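Local coordinates for putative hemin storage protein (Bordetella bronchiseptica, PDB 6AU1), which belongs to the PgaB family, whose glycoside hydrolase domain, the part held in this chain, cleaves deacetylated poly-beta-1,6-N-acetylglucosamine and can disrupt bacterial biofilms, at residues 96-100 / 126-132; 104-108 / 136-140; 111-117 / 168-173; 163-167 / 247-251; 253-257 / 291-297. All coordinates share one frame; numbering follows the deposited sequence.

In the fold
All five contacts belong to the glycoside hydrolase domain, a beta/alpha barrel whose linking segments fold against one another. Interactions 1, 2 and 3 each draw at least one segment from the long excursion between strand 89-94 and helix 135-151, and the centre of interaction 1 lies about 11 Å from that of interaction 2 and about 12 Å from that of interaction 3. Arg129 of interaction 1 is the hub: its guanidinium reaches Glu169 in interaction 3 and the carbonyl of Val164 in interaction 4. Interaction 5, about 18 Å from interaction 4 between centres, is joined to it by Gln251 packing on Phe256. A bound 1,2-ethanediol, probably from the crystallisation liquor, lies about 4 Å from the Val164 side chain and may mark a pocket.

Interaction 1 (96-100 / 126-132); sequences VLTFS and SPTRLSP
Leu97 packs on Arg129 CB, the Leu130 carbonyl and the Pro132 ring, and its side chain can be followed outward atom by atom. CB sits 3.6 Å from Leu130 O and also meets Arg129 CB. CG, CD1 and CD2 all stay near the same Leu130 oxygen, and CD2 also meets Pro132 CD at 3.8 Å. This path follows from chi1 of -56°, which turns CG beside the backbone N, with chi2 extended. The backbone of Leu97 takes its own share: Leu130 N donates to Leu97 O at 2.9 Å in a nearly straight bond. Next to it, Thr98 CG2 touches Arg129 CG at 3.6 Å. Arg129 then turns away, and its NE donates almost linearly to Ser126 O (2.7 Å) within the type I turn 126-129; this bond, with Glu169 and Val164 O as further partners, holds the guanidinium. Toward the outer end, one water joins Phe99 O to Thr128 O, and another joins Ser100 OG to Thr128 OG1. The contact thus grades from a buried patch, where an aliphatic side chain lies on a carbonyl and a proline ring, to a hydrated end where waters bridge the segments while the hydroxyls of Thr128 and Ser100 also bond directly to Ser126 and Asp57, respectively.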
# COMPACT_ATOMS: atom_id res chain seq x y z
N VAL A 96 -4.50 5.89 0.76
CA VAL A 96 -4.10 7.28 0.80
C VAL A 96 -5.25 8.17 0.34
O VAL A 96 -5.47 9.26 0.87
CB VAL A 96 -2.86 7.51 -0.08
CG1 VAL A 96 -2.41 8.99 -0.00
CG2 VAL A 96 -1.71 6.57 0.35
N LEU A 97 -5.98 7.70 -0.68
CA LEU A 97 -6.99 8.50 -1.37
C LEU A 97 -8.38 7.87 -1.45
O LEU A 97 -9.39 8.59 -1.46
CB LEU A 97 -6.54 8.81 -2.80
CG LEU A 97 -5.20 9.49 -3.00
CD1 LEU A 97 -5.00 9.68 -4.50
CD2 LEU A 97 -5.16 10.83 -2.26
N THR A 98 -8.44 6.54 -1.56
CA THR A 98 -9.73 5.89 -1.84
C THR A 98 -10.59 5.69 -0.59
O THR A 98 -10.45 4.69 0.12
CB THR A 98 -9.57 4.50 -2.52
OG1 THR A 98 -8.82 3.62 -1.68
CG2 THR A 98 -8.89 4.63 -3.88
N PHE A 99 -11.44 6.68 -0.32
CA PHE A 99 -12.45 6.60 0.72
C PHE A 99 -13.76 7.03 0.12
O PHE A 99 -13.91 8.19 -0.26
CB PHE A 99 -12.08 7.48 1.91
CG PHE A 99 -10.78 7.10 2.54
CD1 PHE A 99 -10.73 6.10 3.51
CD2 PHE A 99 -9.60 7.73 2.15
CE1 PHE A 99 -9.51 5.73 4.08
CE2 PHE A 99 -8.38 7.37 2.72
CZ PHE A 99 -8.34 6.37 3.69
N SER A 100 -14.70 6.10 0.01
CA SER A 100 -16.00 6.39 -0.59
C SER A 100 -16.97 6.87 0.49
O SER A 100 -17.82 6.12 0.96
CB SER A 100 -16.54 5.16 -1.33
OG SER A 100 -15.70 4.86 -2.45
N SER A 126 -8.32 3.67 -8.97
CA SER A 126 -9.76 3.60 -8.75
C SER A 126 -10.42 4.93 -9.05
O SER A 126 -9.88 5.98 -8.70
CB SER A 126 -10.07 3.19 -7.30
OG SER A 126 -11.46 3.34 -7.01
N PRO A 127 -11.62 4.91 -9.67
CA PRO A 127 -12.39 6.14 -9.86
C PRO A 127 -12.77 6.80 -8.54
O PRO A 127 -13.15 7.98 -8.55
CB PRO A 127 -13.65 5.67 -10.60
CG PRO A 127 -13.30 4.35 -11.18
CD PRO A 127 -12.28 3.74 -10.27
N THR A 128 -12.68 6.07 -7.43
CA THR A 128 -13.07 6.60 -6.12
C THR A 128 -11.95 7.34 -5.38
O THR A 128 -12.18 7.83 -4.27
CB THR A 128 -13.58 5.47 -5.18
OG1 THR A 128 -12.47 4.65 -4.80
CG2 THR A 128 -14.65 4.62 -5.88
N ARG A 129 -10.74 7.40 -5.96
CA ARG A 129 -9.68 8.19 -5.33
C ARG A 129 -10.15 9.62 -5.09
O ARG A 129 -10.51 10.33 -6.03
CB ARG A 129 -8.41 8.24 -6.22
CG ARG A 129 -7.54 6.98 -6.22
CD ARG A 129 -6.58 7.02 -7.43
NE ARG A 129 -7.38 7.06 -8.67
CZ ARG A 129 -6.98 7.59 -9.83
NH1 ARG A 129 -5.77 8.11 -9.94
NH2 ARG A 129 -7.80 7.58 -10.87
N LEU A 130 -10.15 10.04 -3.83
CA LEU A 130 -10.42 11.45 -3.53
C LEU A 130 -9.26 12.29 -4.07
O LEU A 130 -8.12 11.82 -4.12
CB LEU A 130 -10.59 11.66 -2.02
CG LEU A 130 -11.87 11.05 -1.43
CD1 LEU A 130 -11.85 11.18 0.09
CD2 LEU A 130 -13.08 11.76 -2.02
N SER A 131 -9.56 13.52 -4.48
CA SER A 131 -8.51 14.43 -4.93
C SER A 131 -7.76 15.07 -3.77
O SER A 131 -8.34 15.84 -3.00
CB SER A 131 -9.10 15.54 -5.79
OG SER A 131 -8.08 16.45 -6.17
N PRO A 132 -6.46 14.78 -3.64
CA PRO A 132 -5.72 15.40 -2.54
C PRO A 132 -5.45 16.89 -2.79
O PRO A 132 -4.90 17.56 -1.92
CB PRO A 132 -4.41 14.60 -2.50
CG PRO A 132 -4.21 14.20 -3.94
CD PRO A 132 -5.60 13.93 -4.48
O HOH W 1 -14.46 8.76 -3.08
O HOH W 2 -12.99 4.28 -2.17

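Interaction 2 (104-108 / 136-140); sequences GNPAY and DAHRV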
# COMPACT_ATOMS: atom_id res chain seq x y z
N GLY A 104 -23.38 13.88 1.28
CA GLY A 104 -23.52 14.80 2.39
C GLY A 104 -22.23 15.01 3.16
O GLY A 104 -22.08 16.00 3.87
N ASN A 105 -21.30 14.07 3.03
CA ASN A 105 -19.93 14.31 3.48
C ASN A 105 -19.33 15.43 2.63
O ASN A 105 -19.53 15.44 1.42
CB ASN A 105 -19.09 13.04 3.36
CG ASN A 105 -17.70 13.20 3.96
OD1 ASN A 105 -16.80 13.75 3.33
ND2 ASN A 105 -17.52 12.70 5.18
N PRO A 106 -18.60 16.36 3.25
CA PRO A 106 -18.01 17.49 2.51
C PRO A 106 -17.12 17.06 1.35
O PRO A 106 -16.99 17.80 0.37
CB PRO A 106 -17.17 18.21 3.58
CG PRO A 106 -17.77 17.81 4.88
CD PRO A 106 -18.29 16.42 4.69
N ALA A 107 -16.51 15.88 1.44
CA ALA A 107 -15.61 15.42 0.39
C ALA A 107 -16.33 14.59 -0.68
O ALA A 107 -15.69 14.13 -1.63
CB ALA A 107 -14.46 14.61 0.98
N TYR A 108 -17.64 14.39 -0.54
CA TYR A 108 -18.35 13.52 -1.47
C TYR A 108 -18.21 14.00 -2.91
O TYR A 108 -18.54 15.15 -3.23
CB TYR A 108 -19.84 13.42 -1.11
CG TYR A 108 -20.62 12.50 -2.04
CD1 TYR A 108 -20.56 11.12 -1.88
CD2 TYR A 108 -21.40 13.01 -3.08
CE1 TYR A 108 -21.26 10.28 -2.72
CE2 TYR A 108 -22.10 12.17 -3.93
CZ TYR A 108 -22.02 10.80 -3.74
OH TYR A 108 -22.71 9.94 -4.57
N ASP A 136 -11.37 20.05 0.98
CA ASP A 136 -12.31 19.26 1.80
C ASP A 136 -11.93 17.78 1.81
O ASP A 136 -12.03 17.11 2.84
CB ASP A 136 -13.74 19.43 1.32
CG ASP A 136 -14.25 20.85 1.50
OD1 ASP A 136 -13.89 21.49 2.51
OD2 ASP A 136 -15.00 21.32 0.63
N ALA A 137 -11.48 17.26 0.67
CA ALA A 137 -10.99 15.88 0.62
C ALA A 137 -9.72 15.73 1.46
O ALA A 137 -9.55 14.75 2.18
CB ALA A 137 -10.72 15.45 -0.82
N HIS A 138 -8.83 16.71 1.34
CA HIS A 138 -7.58 16.72 2.12
C HIS A 138 -7.88 16.62 3.62
O HIS A 138 -7.27 15.81 4.34
CB HIS A 138 -6.82 18.01 1.78
CG HIS A 138 -5.39 18.03 2.25
ND1 HIS A 138 -5.04 18.28 3.55
CD2 HIS A 138 -4.24 17.90 1.56
CE1 HIS A 138 -3.72 18.27 3.66
NE2 HIS A 138 -3.21 18.06 2.46
N ARG A 139 -8.84 17.42 4.08
CA ARG A 139 -9.18 17.44 5.50
C ARG A 139 -9.85 16.14 5.93
O ARG A 139 -9.55 15.62 7.00
CB ARG A 139 -10.10 18.62 5.82
CG ARG A 139 -10.41 18.75 7.32
CD ARG A 139 -11.37 19.90 7.58
NE ARG A 139 -12.71 19.62 7.08
CZ ARG A 139 -13.22 20.12 5.95
NH1 ARG A 139 -12.50 20.95 5.21
NH2 ARG A 139 -14.45 19.79 5.58
N VAL A 140 -10.76 15.63 5.10
CA VAL A 140 -11.50 14.43 5.47
C VAL A 140 -10.54 13.24 5.59
O VAL A 140 -10.60 12.49 6.56
CB VAL A 140 -12.63 14.12 4.46
CG1 VAL A 140 -13.13 12.68 4.63
CG2 VAL A 140 -13.77 15.11 4.63
O HOH W 3 -17.16 20.15 -0.47
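Asn105 OD1 meets two groups: it accepts the backbone N-H of Ala107 at 2.9 Å, and it rests 3.6 Å from Val140 CG2 on the facing helix. The bond to Ala107 N closes an Asx turn, with the donor tilted 22° from the carbonyl plane of the amide. With CG anti to the backbone N (chi1 -174°), the Asn105 side chain is carried toward Val140, the two coming from opposite directions; at the far end of the amide, ND2 is bonded to His67. Ala107 is the apolar centre of the contact. Its CB lies 3.7 Å from Ala137 CA and equally close to Val140 CG2, settling against the first turns of helix 135-151. In the beta/alpha barrel, this helix follows strand 89-94, and the type I turn 105-108 belongs to the long excursion joining the two, so the connection folds back onto the helix it leads into. Pro106 takes the outer flank, where its CB approaches Arg139 NH2 at 3.7 Å, the proline meeting the guanidinium at its edge. That guanidinium is steadied by a salt bridge from Arg139 NH1 to Asp136 OD1 (3.1 Å), which uses the anti lone pair of the carboxylate. A water bridges Asp136 OD2 and Pro106 O.

Interaction 3 (111-117 / 168-173); sequences VVQSTTR and TEDSSP
Ser114 holds OG anti to its backbone N (chi1 163°), whereas Thr168 sets OG1 between its N and carbonyl carbon (69°), and these two rotations bring the hydroxyls to 2.6 Å, Ser114 OG donating to Thr168 OG1, which is also bonded to Asp166 OD1. As an acceptor, Ser114 OG takes the N-H groups of Thr116 and Arg117, folding its own loop into an ST turn and ST motif. On the neighbouring residues the backbones are directly joined: Thr115 N donates to Thr168 O (3.0 Å), and Ser171 N to Gln113 O (2.8 Å). Asp170, which follows a cis peptide bond, presents OD1 to three donors, Gln113 N at 3.1 Å together with Ser172 N and Ser172 OG. All three approach from outside the carboxylate plane; the other oxygen, OD2, is bonded to Ser131. Arg117 NH1 forms a salt bridge to Glu169 OE1 at 2.9 Å, the guanidinium and carboxylate planes standing nearly perpendicular (83°). Glu169 OE1 is also paired with Arg129, so two arginines would probably stabilise its negative charge. Gln113, its chain extended beyond CG, lies along Ser172 at the outer side, where a water links Gln113 OE1 to Ser171 OG. By accepting Ser172 N, Asp170 OD1 closes an Asx turn leading to Ser172, the N-cap of helix 173-181, within a pairing of two beta-to-alpha loops of the barrel.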
# COMPACT_ATOMS: atom_id res chain seq x y z
N VAL A 111 -13.36 13.84 -6.30
CA VAL A 111 -12.46 12.77 -6.69
C VAL A 111 -11.48 13.23 -7.77
O VAL A 111 -11.69 14.27 -8.42
CB VAL A 111 -13.24 11.55 -7.22
CG1 VAL A 111 -14.07 10.93 -6.09
CG2 VAL A 111 -14.13 11.95 -8.41
N VAL A 112 -10.43 12.44 -7.96
CA VAL A 112 -9.46 12.66 -9.04
C VAL A 112 -10.15 12.62 -10.39
O VAL A 112 -10.89 11.68 -10.70
CB VAL A 112 -8.34 11.60 -9.00
CG1 VAL A 112 -7.46 11.66 -10.27
CG2 VAL A 112 -7.50 11.76 -7.71
N GLN A 113 -9.92 13.65 -11.20
CA GLN A 113 -10.51 13.71 -12.52
C GLN A 113 -9.44 13.45 -13.57
O GLN A 113 -8.25 13.65 -13.31
CB GLN A 113 -11.18 15.07 -12.76
CG GLN A 113 -12.35 15.36 -11.80
CD GLN A 113 -12.98 16.71 -12.06
OE1 GLN A 113 -12.90 17.25 -13.17
NE2 GLN A 113 -13.61 17.28 -11.04
N SER A 114 -9.88 12.96 -14.73
CA SER A 114 -9.00 12.69 -15.86
C SER A 114 -9.47 13.47 -17.08
O SER A 114 -10.67 13.65 -17.28
CB SER A 114 -8.98 11.19 -16.18
OG SER A 114 -8.46 10.94 -17.48
N THR A 115 -8.55 13.92 -17.92
CA THR A 115 -8.95 14.63 -19.14
C THR A 115 -9.60 13.72 -20.18
O THR A 115 -10.28 14.20 -21.10
CB THR A 115 -7.74 15.31 -19.81
OG1 THR A 115 -6.75 14.33 -20.13
CG2 THR A 115 -7.11 16.35 -18.88
N THR A 116 -9.40 12.41 -20.05
CA THR A 116 -9.83 11.48 -21.10
C THR A 116 -10.80 10.40 -20.62
O THR A 116 -11.59 9.88 -21.41
CB THR A 116 -8.62 10.79 -21.74
OG1 THR A 116 -7.90 10.06 -20.74
CG2 THR A 116 -7.70 11.81 -22.40
N ARG A 117 -10.72 10.05 -19.34
CA ARG A 117 -11.54 8.96 -18.80
C ARG A 117 -13.03 9.31 -18.82
O ARG A 117 -13.41 10.46 -18.64
CB ARG A 117 -11.06 8.60 -17.38
CG ARG A 117 -11.89 7.56 -16.65
CD ARG A 117 -11.09 6.93 -15.50
NE ARG A 117 -10.36 7.92 -14.70
CZ ARG A 117 -10.87 8.57 -13.66
NH1 ARG A 117 -10.14 9.46 -12.99
NH2 ARG A 117 -12.13 8.34 -13.28
N THR A 168 -3.03 11.75 -17.35
CA THR A 168 -4.21 12.55 -17.67
C THR A 168 -4.87 13.11 -16.41
O THR A 168 -5.95 13.72 -16.47
CB THR A 168 -5.27 11.74 -18.46
OG1 THR A 168 -5.84 10.74 -17.59
CG2 THR A 168 -4.64 11.07 -19.67
N GLU A 169 -4.22 12.89 -15.26
CA GLU A 169 -4.77 13.23 -13.95
C GLU A 169 -3.77 14.07 -13.16
O GLU A 169 -2.59 14.06 -13.49
CB GLU A 169 -5.07 11.94 -13.16
CG GLU A 169 -6.11 11.03 -13.80
CD GLU A 169 -6.17 9.66 -13.13
OE1 GLU A 169 -7.25 9.03 -13.17
OE2 GLU A 169 -5.15 9.22 -12.56
N ASP A 170 -4.19 14.79 -12.12
CA ASP A 170 -5.56 15.09 -11.73
C ASP A 170 -5.99 16.34 -12.52
O ASP A 170 -5.28 17.34 -12.52
CB ASP A 170 -5.57 15.33 -10.21
CG ASP A 170 -6.95 15.57 -9.64
OD1 ASP A 170 -7.90 15.84 -10.40
OD2 ASP A 170 -7.06 15.50 -8.40
N SER A 171 -7.12 16.26 -13.22
CA SER A 171 -7.58 17.36 -14.08
C SER A 171 -8.65 18.24 -13.43
O SER A 171 -9.22 19.13 -14.07
CB SER A 171 -8.10 16.81 -15.41
OG SER A 171 -9.24 15.98 -15.19
N SER A 172 -8.92 18.00 -12.15
CA SER A 172 -9.95 18.76 -11.44
C SER A 172 -9.51 20.21 -11.27
O SER A 172 -8.31 20.51 -11.33
CB SER A 172 -10.24 18.11 -10.08
OG SER A 172 -9.14 18.24 -9.20
N PRO A 173 -10.46 21.14 -11.10
CA PRO A 173 -10.12 22.57 -11.04
C PRO A 173 -9.11 22.90 -9.93
O PRO A 173 -8.21 23.72 -10.13
CB PRO A 173 -11.47 23.24 -10.76
CG PRO A 173 -12.47 22.32 -11.36
CD PRO A 173 -11.92 20.93 -11.13
O HOH W 4 -11.61 17.18 -15.79
O HOH W 5 -7.60 7.70 -16.08

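Interaction 4 (163-167 / 247-251); sequences AVLDD and AWYGQ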
# COMPACT_ATOMS: atom_id res chain seq x y z
N ALA A 163 -2.53 5.10 -4.16
CA ALA A 163 -1.93 6.41 -4.40
C ALA A 163 -1.16 6.43 -5.73
O ALA A 163 0.07 6.34 -5.78
CB ALA A 163 -1.02 6.78 -3.23
N VAL A 164 -1.93 6.51 -6.80
CA VAL A 164 -1.39 6.61 -8.16
C VAL A 164 -2.12 7.73 -8.87
O VAL A 164 -3.27 8.01 -8.55
CB VAL A 164 -1.56 5.30 -8.98
CG1 VAL A 164 -0.67 4.20 -8.44
CG2 VAL A 164 -3.03 4.85 -9.01
N LEU A 165 -1.44 8.35 -9.83
CA LEU A 165 -2.06 9.31 -10.75
C LEU A 165 -1.49 9.03 -12.14
O LEU A 165 -0.29 8.83 -12.27
CB LEU A 165 -1.75 10.75 -10.35
CG LEU A 165 -2.33 11.26 -9.03
CD1 LEU A 165 -1.71 12.60 -8.66
CD2 LEU A 165 -3.86 11.40 -9.14
N ASP A 166 -2.33 9.01 -13.18
CA ASP A 166 -1.74 8.79 -14.50
C ASP A 166 -1.49 10.11 -15.21
O ASP A 166 -1.60 11.17 -14.60
CB ASP A 166 -2.59 7.83 -15.35
CG ASP A 166 -3.95 8.40 -15.75
OD1 ASP A 166 -4.10 9.62 -15.91
OD2 ASP A 166 -4.88 7.59 -15.94
N ASP A 167 -1.10 10.05 -16.49
CA ASP A 167 -0.64 11.26 -17.17
C ASP A 167 -1.80 12.08 -17.74
O ASP A 167 -1.58 13.02 -18.51
CB ASP A 167 0.38 10.91 -18.26
CG ASP A 167 -0.13 9.87 -19.24
OD1 ASP A 167 -1.26 9.36 -19.07
OD2 ASP A 167 0.61 9.55 -20.20
N ALA A 247 5.68 8.81 -15.22
CA ALA A 247 4.72 9.78 -15.73
C ALA A 247 3.26 9.31 -15.68
O ALA A 247 2.36 10.15 -15.62
CB ALA A 247 5.08 10.18 -17.16
N TRP A 248 3.00 8.01 -15.70
CA TRP A 248 1.60 7.59 -15.62
C TRP A 248 1.31 6.71 -14.41
O TRP A 248 0.24 6.09 -14.33
CB TRP A 248 1.13 6.91 -16.92
CG TRP A 248 1.93 5.74 -17.41
CD1 TRP A 248 1.74 4.42 -17.08
CD2 TRP A 248 3.02 5.77 -18.35
NE1 TRP A 248 2.66 3.64 -17.74
CE2 TRP A 248 3.45 4.44 -18.53
CE3 TRP A 248 3.67 6.79 -19.04
CZ2 TRP A 248 4.51 4.11 -19.38
CZ3 TRP A 248 4.72 6.46 -19.88
CH2 TRP A 248 5.13 5.13 -20.03
N TYR A 249 2.24 6.69 -13.46
CA TYR A 249 2.01 6.07 -12.16
C TYR A 249 1.96 7.08 -11.01
O TYR A 249 1.26 6.86 -10.02
CB TYR A 249 3.09 5.03 -11.85
CG TYR A 249 2.83 3.66 -12.42
CD1 TYR A 249 3.14 3.36 -13.74
CD2 TYR A 249 2.29 2.64 -11.62
CE1 TYR A 249 2.91 2.10 -14.26
CE2 TYR A 249 2.07 1.37 -12.13
CZ TYR A 249 2.39 1.10 -13.44
OH TYR A 249 2.16 -0.15 -13.97
N GLY A 250 2.73 8.16 -11.09
CA GLY A 250 2.79 9.09 -9.98
C GLY A 250 3.56 8.51 -8.80
O GLY A 250 3.35 8.90 -7.65
N GLN A 251 4.46 7.58 -9.11
CA GLN A 251 5.34 6.95 -8.12
C GLN A 251 6.75 6.88 -8.68
O GLN A 251 6.92 6.86 -9.89
CB GLN A 251 4.86 5.54 -7.76
CG GLN A 251 3.41 5.44 -7.30
CD GLN A 251 3.05 4.03 -6.89
OE1 GLN A 251 3.72 3.08 -7.27
NE2 GLN A 251 1.99 3.89 -6.11
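Leu165 and Tyr249 are joined through their backbones: Leu165 N donates to Tyr249 O at 3.1 Å. The tight part of the contact runs along the two main chains on both sides of this bond. The same Tyr249 oxygen stands 3.2 Å from Val164 CA in a CA-H...O contact. Gly250, at positive phi where the short helix 246-249 ends, brings its CA within 4.9 Å of Leu165 CA with no side chain between them. The backbones come closer still at Asp166 and Trp248, whose CA atoms are 3.7 Å apart, and Asp166 CA makes a CA-H...O contact to Trp248 O. Gln251 closes the buried end. Its chi2 of -177° keeps the chain straight and carries the amide past Val164 CG1, and NE2 donates to Ala163 O at 3.1 Å, the acceptor lying near the amide plane. OE1 is fixed by Tyr236 N, which leaves the amide little freedom to flip. Ala163 O has a second donor in Arg233. The loose side lies in the outer side chains of Asp167 and Trp248, which run side by side pointing the same way. They touch through Trp248 CB, 4.0 Å from Asp167 CG, with the carboxylate and ring planes 53° apart and the indole leading away toward solvent. The loop 163-167, which follows strand 156-159, is thus laid over the end of helix 246-249, with Leu165 backed by Lys205 and Leu209 of helix 195-223 and Gln251 resting on strand 230-235.

Interaction 5 (253-257 / 291-297); sequences LPEFL and QKGLDRT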
# COMPACT_ATOMS: atom_id res chain seq x y z
N LEU A 253 10.96 5.33 -7.59
CA LEU A 253 11.81 4.65 -6.62
C LEU A 253 12.76 5.62 -5.90
O LEU A 253 12.83 5.60 -4.67
CB LEU A 253 12.59 3.51 -7.27
CG LEU A 253 13.58 2.78 -6.35
CD1 LEU A 253 12.87 2.24 -5.10
CD2 LEU A 253 14.27 1.67 -7.10
N PRO A 254 13.49 6.48 -6.64
CA PRO A 254 14.40 7.40 -5.93
C PRO A 254 13.70 8.31 -4.93
O PRO A 254 14.21 8.52 -3.82
CB PRO A 254 15.00 8.24 -7.06
CG PRO A 254 14.87 7.42 -8.27
CD PRO A 254 13.63 6.61 -8.11
N GLU A 255 12.54 8.84 -5.31
CA GLU A 255 11.81 9.75 -4.44
C GLU A 255 11.23 9.00 -3.24
O GLU A 255 11.19 9.55 -2.14
CB GLU A 255 10.69 10.46 -5.21
CG GLU A 255 11.20 11.41 -6.30
CD GLU A 255 12.04 12.54 -5.74
OE1 GLU A 255 11.68 13.08 -4.67
OE2 GLU A 255 13.07 12.89 -6.36
N PHE A 256 10.78 7.77 -3.45
CA PHE A 256 10.26 6.96 -2.35
C PHE A 256 11.37 6.66 -1.36
O PHE A 256 11.18 6.73 -0.14
CB PHE A 256 9.66 5.64 -2.84
CG PHE A 256 8.20 5.73 -3.27
CD1 PHE A 256 7.70 6.87 -3.87
CD2 PHE A 256 7.36 4.65 -3.08
CE1 PHE A 256 6.35 6.94 -4.26
CE2 PHE A 256 6.01 4.71 -3.47
CZ PHE A 256 5.52 5.85 -4.08
N LEU A 257 12.55 6.32 -1.89
CA LEU A 257 13.67 5.97 -1.02
C LEU A 257 14.08 7.14 -0.14
O LEU A 257 14.59 6.95 0.97
CB LEU A 257 14.87 5.48 -1.84
CG LEU A 257 14.77 4.07 -2.44
CD1 LEU A 257 15.88 3.84 -3.46
CD2 LEU A 257 14.80 3.01 -1.34
N GLN A 291 19.90 1.99 -7.76
CA GLN A 291 19.49 3.16 -7.00
C GLN A 291 19.98 3.09 -5.54
O GLN A 291 19.57 3.90 -4.71
CB GLN A 291 17.96 3.31 -7.02
CG GLN A 291 17.37 3.40 -8.41
CD GLN A 291 17.88 4.60 -9.18
OE1 GLN A 291 17.93 5.71 -8.66
NE2 GLN A 291 18.28 4.37 -10.43
N LYS A 292 20.83 2.10 -5.25
CA LYS A 292 21.33 1.87 -3.90
C LYS A 292 20.19 1.70 -2.89
O LYS A 292 20.24 2.24 -1.79
CB LYS A 292 22.26 3.01 -3.46
CG LYS A 292 23.36 3.34 -4.46
CD LYS A 292 24.44 2.27 -4.49
CE LYS A 292 25.57 2.67 -5.45
NZ LYS A 292 26.68 1.67 -5.47
N GLY A 293 19.16 0.96 -3.28
CA GLY A 293 17.98 0.85 -2.45
C GLY A 293 17.75 -0.47 -1.73
O GLY A 293 16.71 -0.65 -1.11
N LEU A 294 18.70 -1.40 -1.80
CA LEU A 294 18.45 -2.73 -1.22
C LEU A 294 18.26 -2.68 0.29
O LEU A 294 17.53 -3.49 0.86
CB LEU A 294 19.57 -3.70 -1.58
CG LEU A 294 19.73 -4.04 -3.06
CD1 LEU A 294 20.90 -5.00 -3.24
CD2 LEU A 294 18.45 -4.65 -3.62
N ASP A 295 18.90 -1.72 0.95
CA ASP A 295 18.83 -1.66 2.41
C ASP A 295 17.44 -1.28 2.92
O ASP A 295 17.05 -1.69 4.02
CB ASP A 295 19.87 -0.68 2.95
CG ASP A 295 21.27 -1.26 2.96
OD1 ASP A 295 21.39 -2.50 2.92
OD2 ASP A 295 22.24 -0.48 3.00
N ARG A 296 16.67 -0.53 2.14
CA ARG A 296 15.34 -0.15 2.62
C ARG A 296 14.20 -0.53 1.69
O ARG A 296 13.05 -0.16 1.92
CB ARG A 296 15.31 1.35 2.91
CG ARG A 296 16.25 1.72 4.06
CD ARG A 296 16.02 3.12 4.58
NE ARG A 296 16.55 4.13 3.68
CZ ARG A 296 15.81 4.87 2.87
NH1 ARG A 296 14.49 4.72 2.85
NH2 ARG A 296 16.38 5.78 2.09
N THR A 297 14.50 -1.30 0.65
CA THR A 297 13.43 -1.82 -0.20
C THR A 297 13.04 -3.21 0.25
O THR A 297 13.88 -4.10 0.37
CB THR A 297 13.85 -1.86 -1.68
OG1 THR A 297 14.18 -0.53 -2.10
CG2 THR A 297 12.71 -2.38 -2.57
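Leu257 meets Thr297 at about a right angle, and the two methyls of the leucine divide the work. CD2 rests on Thr297 OG1 at 3.7 Å, while CD1 presses on Gly293 CA at 3.8 Å and also lies near the carbonyl of Gln291. The chi1 of Leu257, -75°, with an extended chi2, sends this fork from the helix across to the loop. Thr297 OG1 is itself fixed, donating to Gly293 O at 2.7 Å. That oxygen also accepts from Arg296 N, which arrives from the opposite face of its plane. Gly293 has no side chain, and the leucine tip sits directly against its backbone. The loop here carries a Schellman motif that ends helix 277-290, with Lys292 at positive phi, Gly293 N bonded to Val288 O and Lys292 N to Ala289 O; from this point the chain runs into strand 297-305, so the contact lies at a helix-to-strand step of the beta/alpha barrel. At the N-terminal turn of helix 253-259, Gln291 crosses Leu253 and Pro254 obliquely. Its CG lies 3.8 Å from Leu253 CD2, and a bend at chi2 swings OE1 to within 3.5 Å of Pro254 CG. At Leu257 O, Arg296 turns the edge of its guanidinium to the carbonyl, but the arrangement is doubtful in detail: NH2 comes implausibly close, and NH1 is bonded weakly to Leu257 O and, also weakly, to Asp261 O.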